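Local coordinates for lysine-sensitive aspartokinase 3 (Escherichia coli, PDB 2J0W), which catalyses the ATP-dependent phosphorylation of L-aspartate to 4-phospho-L-aspartate, the first step toward lysine, and is feedback-inhibited by lysine, at residues 232-237 against 439-444; 251-256 against 303-308; 386-391 against 428-433. One frame throughout, in Å; residues are numbered along the deposited sequence.

Interaction 1: residues 232-237 against 439-444. With ADP (adenosine-5'-diphosphate), chain D.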
loop_
_atom_site.group_PDB
_atom_site.type_symbol
_atom_site.label_atom_id
_atom_site.label_comp_id
_atom_site.label_asym_id
_atom_site.label_seq_id
_atom_site.Cartn_x
_atom_site.Cartn_y
_atom_site.Cartn_z
ATOM N N ARG A 232 -12.971 -26.304 -9.020
ATOM C CA ARG A 232 -14.202 -25.915 -9.686
ATOM C C ARG A 232 -13.974 -24.849 -10.720
ATOM O O ARG A 232 -14.901 -24.484 -11.441
ATOM C CB ARG A 232 -15.229 -25.421 -8.680
ATOM C CG ARG A 232 -15.424 -26.348 -7.533
ATOM C CD ARG A 232 -16.603 -25.949 -6.690
ATOM N NE ARG A 232 -16.750 -26.884 -5.583
ATOM C CZ ARG A 232 -17.830 -26.982 -4.822
ATOM N NH1 ARG A 232 -18.871 -26.194 -5.051
ATOM N NH2 ARG A 232 -17.865 -27.868 -3.837
ATOM N N VAL A 233 -12.750 -24.326 -10.767
ATOM C CA VAL A 233 -12.405 -23.306 -11.757
ATOM C C VAL A 233 -11.360 -23.842 -12.732
ATOM O O VAL A 233 -11.399 -23.545 -13.926
ATOM C CB VAL A 233 -11.814 -22.036 -11.125
ATOM C CG1 VAL A 233 -12.072 -20.838 -12.055
ATOM C CG2 VAL A 233 -12.377 -21.797 -9.738
ATOM N N VAL A 234 -10.426 -24.624 -12.200
ATOM C CA VAL A 234 -9.369 -25.226 -12.997
ATOM C C VAL A 234 -9.472 -26.736 -12.879
ATOM O O VAL A 234 -9.041 -27.331 -11.892
ATOM C CB VAL A 234 -7.969 -24.746 -12.524
ATOM C CG1 VAL A 234 -6.853 -25.333 -13.399
ATOM C CG2 VAL A 234 -7.928 -23.236 -12.571
ATOM N N SER A 235 -10.087 -27.327 -13.895
ATOM C CA SER A 235 -10.289 -28.769 -13.981
ATOM C C SER A 235 -8.924 -29.455 -13.854
ATOM O O SER A 235 -8.748 -30.429 -13.115
ATOM C CB SER A 235 -10.926 -29.108 -15.332
ATOM O OG SER A 235 -11.813 -28.078 -15.737
ATOM N N ALA A 236 -7.956 -28.910 -14.578
ATOM C CA ALA A 236 -6.601 -29.429 -14.583
ATOM C C ALA A 236 -5.835 -29.083 -13.316
ATOM O O ALA A 236 -4.607 -29.170 -13.291
ATOM C CB ALA A 236 -5.861 -28.896 -15.784
ATOM N N ALA A 237 -6.549 -28.694 -12.266
ATOM C CA ALA A 237 -5.904 -28.343 -11.008
ATOM C C ALA A 237 -5.215 -29.556 -10.432
ATOM O O ALA A 237 -5.801 -30.632 -10.359
ATOM C CB ALA A 237 -6.918 -27.831 -10.033
ATOM N N VAL A 439 -8.915 -15.653 -16.124
ATOM C CA VAL A 439 -7.575 -15.255 -15.729
ATOM C C VAL A 439 -6.943 -16.391 -14.925
ATOM O O VAL A 439 -5.828 -16.821 -15.214
ATOM C CB VAL A 439 -7.613 -13.971 -14.868
ATOM C CG1 VAL A 439 -6.240 -13.690 -14.264
ATOM C CG2 VAL A 439 -8.057 -12.796 -15.723
ATOM N N VAL A 440 -7.662 -16.882 -13.923
ATOM C CA VAL A 440 -7.159 -17.968 -13.088
ATOM C C VAL A 440 -6.725 -19.149 -13.944
ATOM O O VAL A 440 -5.722 -19.816 -13.667
ATOM C CB VAL A 440 -8.234 -18.443 -12.116
ATOM C CG1 VAL A 440 -7.719 -19.603 -11.287
ATOM C CG2 VAL A 440 -8.643 -17.287 -11.236
ATOM N N GLN A 441 -7.498 -19.398 -14.993
ATOM C CA GLN A 441 -7.212 -20.490 -15.904
ATOM C C GLN A 441 -5.961 -20.163 -16.711
ATOM O O GLN A 441 -5.000 -20.934 -16.715
ATOM C CB GLN A 441 -8.412 -20.709 -16.829
ATOM C CG GLN A 441 -9.630 -21.312 -16.129
ATOM C CD GLN A 441 -10.946 -20.929 -16.791
ATOM O OE1 GLN A 441 -12.004 -21.433 -16.422
ATOM N NE2 GLN A 441 -10.885 -20.026 -17.767
ATOM N N LYS A 442 -5.960 -19.013 -17.375
ATOM C CA LYS A 442 -4.803 -18.644 -18.163
ATOM C C LYS A 442 -3.503 -18.751 -17.381
ATOM O O LYS A 442 -2.537 -19.319 -17.884
ATOM C CB LYS A 442 -4.961 -17.239 -18.728
ATOM C CG LYS A 442 -5.915 -17.166 -19.909
ATOM C CD LYS A 442 -5.463 -18.079 -21.051
ATOM C CE LYS A 442 -6.450 -18.036 -22.213
ATOM N NZ LYS A 442 -6.732 -16.634 -22.656
ATOM N N LEU A 443 -3.473 -18.223 -16.159
ATOM C CA LEU A 443 -2.265 -18.279 -15.329
ATOM C C LEU A 443 -1.843 -19.702 -15.024
ATOM O O LEU A 443 -0.761 -20.150 -15.400
ATOM C CB LEU A 443 -2.488 -17.565 -13.998
ATOM C CG LEU A 443 -2.720 -16.060 -13.978
ATOM C CD1 LEU A 443 -2.903 -15.644 -12.535
ATOM C CD2 LEU A 443 -1.544 -15.325 -14.598
ATOM N N HIS A 444 -2.721 -20.394 -14.312
ATOM C CA HIS A 444 -2.521 -21.783 -13.900
ATOM C C HIS A 444 -1.921 -22.611 -15.027
ATOM O O HIS A 444 -0.977 -23.390 -14.819
ATOM C CB HIS A 444 -3.875 -22.382 -13.482
ATOM C CG HIS A 444 -3.764 -23.669 -12.736
ATOM N ND1 HIS A 444 -3.847 -24.893 -13.355
ATOM C CD2 HIS A 444 -3.525 -23.917 -11.428
ATOM C CE1 HIS A 444 -3.658 -25.847 -12.458
ATOM N NE2 HIS A 444 -3.461 -25.280 -11.283
HETATM P PB ADP D . -16.690 -28.007 3.816
HETATM O O1B ADP D . -16.062 -29.348 3.838
HETATM O O2B ADP D . -18.139 -28.047 4.236
HETATM O O3B ADP D . -15.893 -26.985 4.693
HETATM P PA ADP D . -16.511 -26.139 1.593
HETATM O O1A ADP D . -17.439 -26.023 0.442
HETATM O O2A ADP D . -16.619 -25.076 2.639
HETATM O O3A ADP D . -16.674 -27.542 2.291
HETATM O "O5'" ADP D . -15.076 -26.150 0.855
HETATM C "C5'" ADP D . -14.495 -27.181 -0.006
HETATM C "C4'" ADP D . -14.340 -26.562 -1.384
HETATM O "O4'" ADP D . -13.511 -25.369 -1.499
HETATM C "C3'" ADP D . -13.821 -27.422 -2.507
HETATM O "O3'" ADP D . -14.900 -28.354 -2.744
HETATM C "C2'" ADP D . -13.593 -26.378 -3.580
HETATM O "O2'" ADP D . -14.795 -26.067 -4.265
HETATM C "C1'" ADP D . -13.094 -25.189 -2.841
HETATM N N9 ADP D . -11.604 -24.852 -3.035
HETATM C C8 ADP D . -11.215 -23.597 -3.347
HETATM N N7 ADP D . -9.917 -23.429 -3.490
HETATM C C5 ADP D . -9.422 -24.651 -3.246
HETATM C C6 ADP D . -8.056 -25.119 -3.257
HETATM N N6 ADP D . -7.033 -24.374 -3.498
HETATM N N1 ADP D . -7.903 -26.487 -2.960
HETATM C C2 ADP D . -8.989 -27.337 -2.687
HETATM N N3 ADP D . -10.279 -26.892 -2.682
HETATM C C4 ADP D . -10.446 -25.576 -2.962
#
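Val-234 presses both methyls of its side chain against the helix segment 439-444, and this is the close-packed part of the contact. Its CG1, placed anti to the backbone N (chi1 -178°), lies over one face of the His-444 ring near the rim, with ND1 of His-444 3.0 Å away, shorter than a normal van der Waals contact, so the exact spacing is doubtful. The other methyl, CG2, meets Val-440 CG1 at 3.9 Å. A type I turn from Val-234 to Ala-237 then brings the loop back past the imidazole: Ala-236 O sits near the plane of the His-444 ring at its edge, 3.6 Å from CE1, and Ala-237 CA lies 3.7 Å from the same CE1. Hydrogen bonds from outside the two segments, ND1 with Glu-449 and NE2 with Thr-228, engage both ring nitrogens and probably fix its rotation.

Toward the less buried side the fit is looser. Gln-441 runs extended past Val-233, its CG 3.6 Å from Val-233 O, and both residues are partly exposed. Beyond them Arg-232 turns to the nucleotide, where NH2 donates to O3' of ADP at 3.2 Å (N-H...O 140°) and forms a salt bridge with Asp-222. The ATP-site loop between strands 226-227 and 239-244 is thus laid against helix 436-448, whose His-444 and Leu-443 also pack on Leu-302 of strand 299-313.

Interaction 2: residues 251-256 against 303-308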
loop_
_atom_site.group_PDB
_atom_site.type_symbol
_atom_site.label_atom_id
_atom_site.label_comp_id
_atom_site.label_asym_id
_atom_site.label_seq_id
_atom_site.Cartn_x
_atom_site.Cartn_y
_atom_site.Cartn_z
ATOM N N MET A 251 -3.203 -18.762 1.368
ATOM C CA MET A 251 -4.091 -19.318 0.345
ATOM C C MET A 251 -5.519 -19.138 0.824
ATOM O O MET A 251 -6.384 -18.671 0.080
ATOM C CB MET A 251 -3.842 -20.814 0.132
ATOM C CG MET A 251 -2.631 -21.152 -0.725
ATOM S SD MET A 251 -2.623 -22.888 -1.201
ATOM C CE MET A 251 -3.872 -22.874 -2.553
ATOM N N ALA A 252 -5.762 -19.513 2.075
ATOM C CA ALA A 252 -7.095 -19.396 2.634
ATOM C C ALA A 252 -7.498 -17.929 2.635
ATOM O O ALA A 252 -8.554 -17.563 2.118
ATOM C CB ALA A 252 -7.129 -19.958 4.054
ATOM N N THR A 253 -6.625 -17.094 3.185
ATOM C CA THR A 253 -6.892 -15.675 3.282
ATOM C C THR A 253 -7.275 -15.023 1.969
ATOM O O THR A 253 -8.108 -14.117 1.946
ATOM C CB THR A 253 -5.688 -14.929 3.865
ATOM O OG1 THR A 253 -5.387 -15.456 5.163
ATOM C CG2 THR A 253 -5.996 -13.439 3.995
ATOM N N PHE A 254 -6.688 -15.482 0.873
ATOM C CA PHE A 254 -6.992 -14.884 -0.419
ATOM C C PHE A 254 -8.010 -15.607 -1.277
ATOM O O PHE A 254 -8.173 -15.278 -2.454
ATOM C CB PHE A 254 -5.704 -14.662 -1.205
ATOM C CG PHE A 254 -4.759 -13.701 -0.535
ATOM C CD1 PHE A 254 -3.432 -14.052 -0.299
ATOM C CD2 PHE A 254 -5.205 -12.460 -0.100
ATOM C CE1 PHE A 254 -2.568 -13.178 0.365
ATOM C CE2 PHE A 254 -4.346 -11.580 0.566
ATOM C CZ PHE A 254 -3.027 -11.943 0.798
ATOM N N GLY A 255 -8.706 -16.587 -0.710
ATOM C CA GLY A 255 -9.711 -17.262 -1.507
ATOM C C GLY A 255 -9.790 -18.770 -1.445
ATOM O O GLY A 255 -10.716 -19.338 -2.023
ATOM N N ALA A 256 -8.848 -19.422 -0.764
ATOM C CA ALA A 256 -8.861 -20.881 -0.666
ATOM C C ALA A 256 -9.948 -21.358 0.307
ATOM O O ALA A 256 -9.661 -21.832 1.417
ATOM C CB ALA A 256 -7.502 -21.383 -0.220
ATOM N N ALA A 303 -5.176 -18.245 -5.941
ATOM C CA ALA A 303 -6.382 -18.144 -5.124
ATOM C C ALA A 303 -7.226 -16.986 -5.630
ATOM O O ALA A 303 -6.703 -15.924 -5.981
ATOM C CB ALA A 303 -6.010 -17.926 -3.669
ATOM N N LEU A 304 -8.536 -17.200 -5.662
ATOM C CA LEU A 304 -9.478 -16.191 -6.127
ATOM C C LEU A 304 -10.395 -15.749 -4.991
ATOM O O LEU A 304 -10.911 -16.578 -4.246
ATOM C CB LEU A 304 -10.310 -16.774 -7.265
ATOM C CG LEU A 304 -11.490 -15.969 -7.805
ATOM C CD1 LEU A 304 -10.998 -14.781 -8.636
ATOM C CD2 LEU A 304 -12.348 -16.900 -8.658
ATOM N N ARG A 305 -10.571 -14.440 -4.844
ATOM C CA ARG A 305 -11.459 -13.887 -3.817
ATOM C C ARG A 305 -12.406 -12.944 -4.558
ATOM O O ARG A 305 -12.011 -11.878 -5.027
ATOM C CB ARG A 305 -10.661 -13.126 -2.756
ATOM C CG ARG A 305 -11.342 -13.106 -1.402
ATOM C CD ARG A 305 -10.396 -12.665 -0.288
ATOM N NE ARG A 305 -10.110 -11.229 -0.317
ATOM C CZ ARG A 305 -9.224 -10.647 0.482
ATOM N NH1 ARG A 305 -8.546 -11.378 1.363
ATOM N NH2 ARG A 305 -9.010 -9.342 0.404
ATOM N N ARG A 306 -13.657 -13.366 -4.671
ATOM C CA ARG A 306 -14.685 -12.619 -5.387
ATOM C C ARG A 306 -15.411 -11.522 -4.626
ATOM O O ARG A 306 -15.409 -11.485 -3.398
ATOM C CB ARG A 306 -15.736 -13.587 -5.918
ATOM C CG ARG A 306 -15.270 -14.435 -7.061
ATOM C CD ARG A 306 -16.370 -14.511 -8.081
ATOM N NE ARG A 306 -15.860 -14.834 -9.404
ATOM C CZ ARG A 306 -16.100 -14.097 -10.483
ATOM N NH1 ARG A 306 -16.838 -12.996 -10.387
ATOM N NH2 ARG A 306 -15.619 -14.473 -11.660
ATOM N N ASN A 307 -16.072 -10.659 -5.395
ATOM C CA ASN A 307 -16.851 -9.553 -4.858
ATOM C C ASN A 307 -16.046 -8.652 -3.944
ATOM O O ASN A 307 -16.467 -8.318 -2.831
ATOM C CB ASN A 307 -18.068 -10.080 -4.115
ATOM C CG ASN A 307 -18.798 -11.125 -4.905
ATOM O OD1 ASN A 307 -19.071 -10.934 -6.091
ATOM N ND2 ASN A 307 -19.122 -12.248 -4.257
ATOM N N GLN A 308 -14.876 -8.265 -4.423
ATOM C CA GLN A 308 -14.030 -7.385 -3.661
ATOM C C GLN A 308 -14.487 -5.963 -3.971
ATOM O O GLN A 308 -15.105 -5.701 -5.003
ATOM C CB GLN A 308 -12.570 -7.596 -4.056
ATOM C CG GLN A 308 -12.110 -9.034 -3.897
ATOM C CD GLN A 308 -12.136 -9.521 -2.454
ATOM O OE1 GLN A 308 -11.335 -9.096 -1.626
ATOM N NE2 GLN A 308 -13.059 -10.420 -2.151
#
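Arg-305, Phe-254 and Ala-303 bury the most area here; Arg-305 and Ala-303 come from the strand and meet the main chain around Phe-254, where helix 245-253 ends. Arg-305 starts with CB 3.3 Å from Phe-254 O, then the chain bends at chi3 (74°), which turns NE out of line with CB and CG. At the tip NH1 donates to Thr-253 O at 2.8 Å, an acceptor lying almost in the guanidinium plane, and also makes a salt bridge with Asp-340. Along the other edge NE and NH2 both grip Gln-308 OE1, at 2.8 and 3.1 Å, from the same face of that amide. With partners on NE and both terminal nitrogens, the group has little freedom to rotate. Replacing Arg-305 by an alanine would probably leave Thr-253 O and Gln-308 OE1 without these donors and the Asp-340 carboxylate without this counter-charge.

Phe-254 crosses Arg-305 obliquely, CD2 3.8 Å from NH1, with ring and guanidinium planes 44° apart. Its CB touches Ala-303 CB at 4.1 Å, and that methyl also faces Phe-254 O. The backbones come closest at Gly-255, whose CA is 3.1 Å from Leu-304 O in a CA-H...O contact; its positive phi (136°) and a clash of any CB with that oxygen both call for glycine.

Asp-340 belongs to the allosteric lysine site, and Met-251, at the other end of segment 251-256, touches ADP: the contact is a junction between the nucleotide-binding kinase domain and the regulatory ACT sheet.

Interaction 3: residues 386-391 against 428-433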
loop_
_atom_site.group_PDB
_atom_site.type_symbol
_atom_site.label_atom_id
_atom_site.label_comp_id
_atom_site.label_asym_id
_atom_site.label_seq_id
_atom_site.Cartn_x
_atom_site.Cartn_y
_atom_site.Cartn_z
ATOM N N LEU A 386 -15.396 -6.425 -8.315
ATOM C CA LEU A 386 -13.996 -6.657 -8.633
ATOM C C LEU A 386 -13.584 -7.941 -7.920
ATOM O O LEU A 386 -14.094 -8.243 -6.842
ATOM C CB LEU A 386 -13.150 -5.481 -8.138
ATOM C CG LEU A 386 -13.221 -4.160 -8.907
ATOM C CD1 LEU A 386 -12.655 -3.025 -8.067
ATOM C CD2 LEU A 386 -12.447 -4.292 -10.215
ATOM N N ALA A 387 -12.665 -8.691 -8.525
ATOM C CA ALA A 387 -12.189 -9.951 -7.957
ATOM C C ALA A 387 -10.672 -9.956 -7.742
ATOM O O ALA A 387 -9.909 -9.516 -8.607
ATOM C CB ALA A 387 -12.593 -11.102 -8.872
ATOM N N LEU A 388 -10.236 -10.457 -6.589
ATOM C CA LEU A 388 -8.809 -10.514 -6.275
ATOM C C LEU A 388 -8.174 -11.824 -6.716
ATOM O O LEU A 388 -8.735 -12.899 -6.492
ATOM C CB LEU A 388 -8.566 -10.371 -4.772
ATOM C CG LEU A 388 -7.100 -10.601 -4.365
ATOM C CD1 LEU A 388 -6.313 -9.346 -4.641
ATOM C CD2 LEU A 388 -6.985 -10.955 -2.901
ATOM N N VAL A 389 -7.000 -11.731 -7.337
ATOM C CA VAL A 389 -6.264 -12.916 -7.758
ATOM C C VAL A 389 -4.910 -12.897 -7.044
ATOM O O VAL A 389 -4.160 -11.923 -7.126
ATOM C CB VAL A 389 -6.052 -12.969 -9.295
ATOM C CG1 VAL A 389 -5.120 -14.122 -9.651
ATOM C CG2 VAL A 389 -7.381 -13.183 -9.994
ATOM N N ALA A 390 -4.611 -13.977 -6.339
ATOM C CA ALA A 390 -3.369 -14.077 -5.596
ATOM C C ALA A 390 -2.495 -15.242 -6.038
ATOM O O ALA A 390 -2.999 -16.320 -6.329
ATOM C CB ALA A 390 -3.683 -14.221 -4.126
ATOM N N LEU A 391 -1.186 -15.024 -6.090
ATOM C CA LEU A 391 -0.248 -16.084 -6.436
ATOM C C LEU A 391 0.562 -16.371 -5.194
ATOM O O LEU A 391 1.232 -15.491 -4.661
ATOM C CB LEU A 391 0.711 -15.660 -7.535
ATOM C CG LEU A 391 1.922 -16.606 -7.608
ATOM C CD1 LEU A 391 1.476 -17.979 -8.072
ATOM C CD2 LEU A 391 2.967 -16.049 -8.552
ATOM N N CYS A 428 -0.718 -10.226 -5.309
ATOM C CA CYS A 428 -2.134 -10.161 -5.648
ATOM C C CYS A 428 -2.467 -9.028 -6.584
ATOM O O CYS A 428 -1.683 -8.104 -6.777
ATOM C CB CYS A 428 -2.970 -9.995 -4.387
ATOM S SG CYS A 428 -2.393 -11.004 -3.041
ATOM N N PHE A 429 -3.654 -9.109 -7.159
ATOM C CA PHE A 429 -4.124 -8.066 -8.038
ATOM C C PHE A 429 -5.609 -8.217 -8.327
ATOM O O PHE A 429 -6.177 -9.297 -8.181
ATOM C CB PHE A 429 -3.300 -8.042 -9.323
ATOM C CG PHE A 429 -3.368 -9.298 -10.120
ATOM C CD1 PHE A 429 -4.262 -9.418 -11.179
ATOM C CD2 PHE A 429 -2.504 -10.349 -9.851
ATOM C CE1 PHE A 429 -4.290 -10.574 -11.969
ATOM C CE2 PHE A 429 -2.521 -11.509 -10.631
ATOM C CZ PHE A 429 -3.413 -11.621 -11.692
ATOM N N LEU A 430 -6.239 -7.113 -8.704
ATOM C CA LEU A 430 -7.654 -7.113 -9.006
ATOM C C LEU A 430 -7.883 -7.141 -10.506
ATOM O O LEU A 430 -7.004 -6.778 -11.292
ATOM C CB LEU A 430 -8.332 -5.867 -8.405
ATOM C CG LEU A 430 -8.230 -5.676 -6.882
ATOM C CD1 LEU A 430 -9.108 -4.499 -6.447
ATOM C CD2 LEU A 430 -8.664 -6.950 -6.156
ATOM N N VAL A 431 -9.072 -7.597 -10.888
ATOM C CA VAL A 431 -9.507 -7.664 -12.282
ATOM C C VAL A 431 -11.031 -7.648 -12.230
ATOM O O VAL A 431 -11.626 -8.126 -11.265
ATOM C CB VAL A 431 -9.036 -8.964 -12.992
ATOM C CG1 VAL A 431 -7.523 -9.075 -12.927
ATOM C CG2 VAL A 431 -9.678 -10.183 -12.358
ATOM N N PRO A 432 -11.685 -7.079 -13.247
ATOM C CA PRO A 432 -13.148 -7.064 -13.201
ATOM C C PRO A 432 -13.723 -8.469 -13.000
ATOM O O PRO A 432 -13.253 -9.434 -13.601
ATOM C CB PRO A 432 -13.528 -6.440 -14.545
ATOM C CG PRO A 432 -12.360 -6.788 -15.427
ATOM C CD PRO A 432 -11.189 -6.541 -14.521
ATOM N N GLY A 433 -14.731 -8.566 -12.135
ATOM C CA GLY A 433 -15.369 -9.835 -11.833
ATOM C C GLY A 433 -15.571 -10.828 -12.971
ATOM O O GLY A 433 -15.101 -11.962 -12.888
#
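Ala-387 and Val-431, and likewise Val-389 and Phe-429, form the hydrogen-bonded pairs of two neighbouring antiparallel strands whose axes approach to 4.5 Å at 148° between their directions. Each pair exchanges two bonds. Val-389 N to Phe-429 O is the shortest at 2.7 Å and nearly straight (166°), while the return bond from Phe-429 N to Val-389 O, at 2.9 Å, is more bent. Ala-387 N and Val-431 O make the other straight one.

CA-H...O contacts fill in at the non-hydrogen-bonded pairs. Cys-428 CA approaches Val-389 O to 3.1 Å, and Leu-430 CA approaches Ala-387 O to 3.3 Å.

Apolar contacts divide between the two faces. On the face of Leu-388, Ala-390, Cys-428 and Leu-430, Leu-388 CD1 reaches across to Cys-428 CB at 3.4 Å and also meets Leu-430 CD2, while Ala-390 CB touches Cys-428 SG at 3.6 Å; Phe-254 packs over Leu-388, Ala-390 and Cys-428. On the other face Phe-429, its CG between the backbone N and carbonyl carbon (chi1 61°), lies side by side with Val-389. This gives a CH-pi contact, Val-389 CB standing over the ring face 4.0 Å from the Phe-429 centroid, and Leu-443 of helix 436-448 packs on both side chains.

Polarity is therefore spent within the sheet, where the four cross-strand bonds use the N-H and C=O groups of Ala-387, Val-389, Phe-429 and Val-431, and the two faces present hydrocarbon and a thiol to their covers. That division fits neighbouring strands of an ACT-type alpha-beta sheet, with helix 436-448 packed on the face of Val-389 and Phe-429.

In the fold
Following the chain from the N terminus, segment 232-237 in the kinase domain opens the longest loop, which interaction 1 closes some 200 residues later on helix 436-448. Interactions 2 and 3 are nested inside it and stand in series: 251-256 is joined to 303-308 before 386-391 meets 428-433. None of the loops cross. Interactions 2 and 3 share one sheet, since strands 299-313 and 386-393 are neighbours, with Arg-305 O 2.8 Å from Leu-388 N. Interaction 1 reaches interaction 3 through Leu-443 CD1, 3.9 Å from Val-389 CG1. Together interactions 1 and 2 tie nucleotide-binding parts of the kinase domain to the ACT region, whose own strands interaction 3 joins.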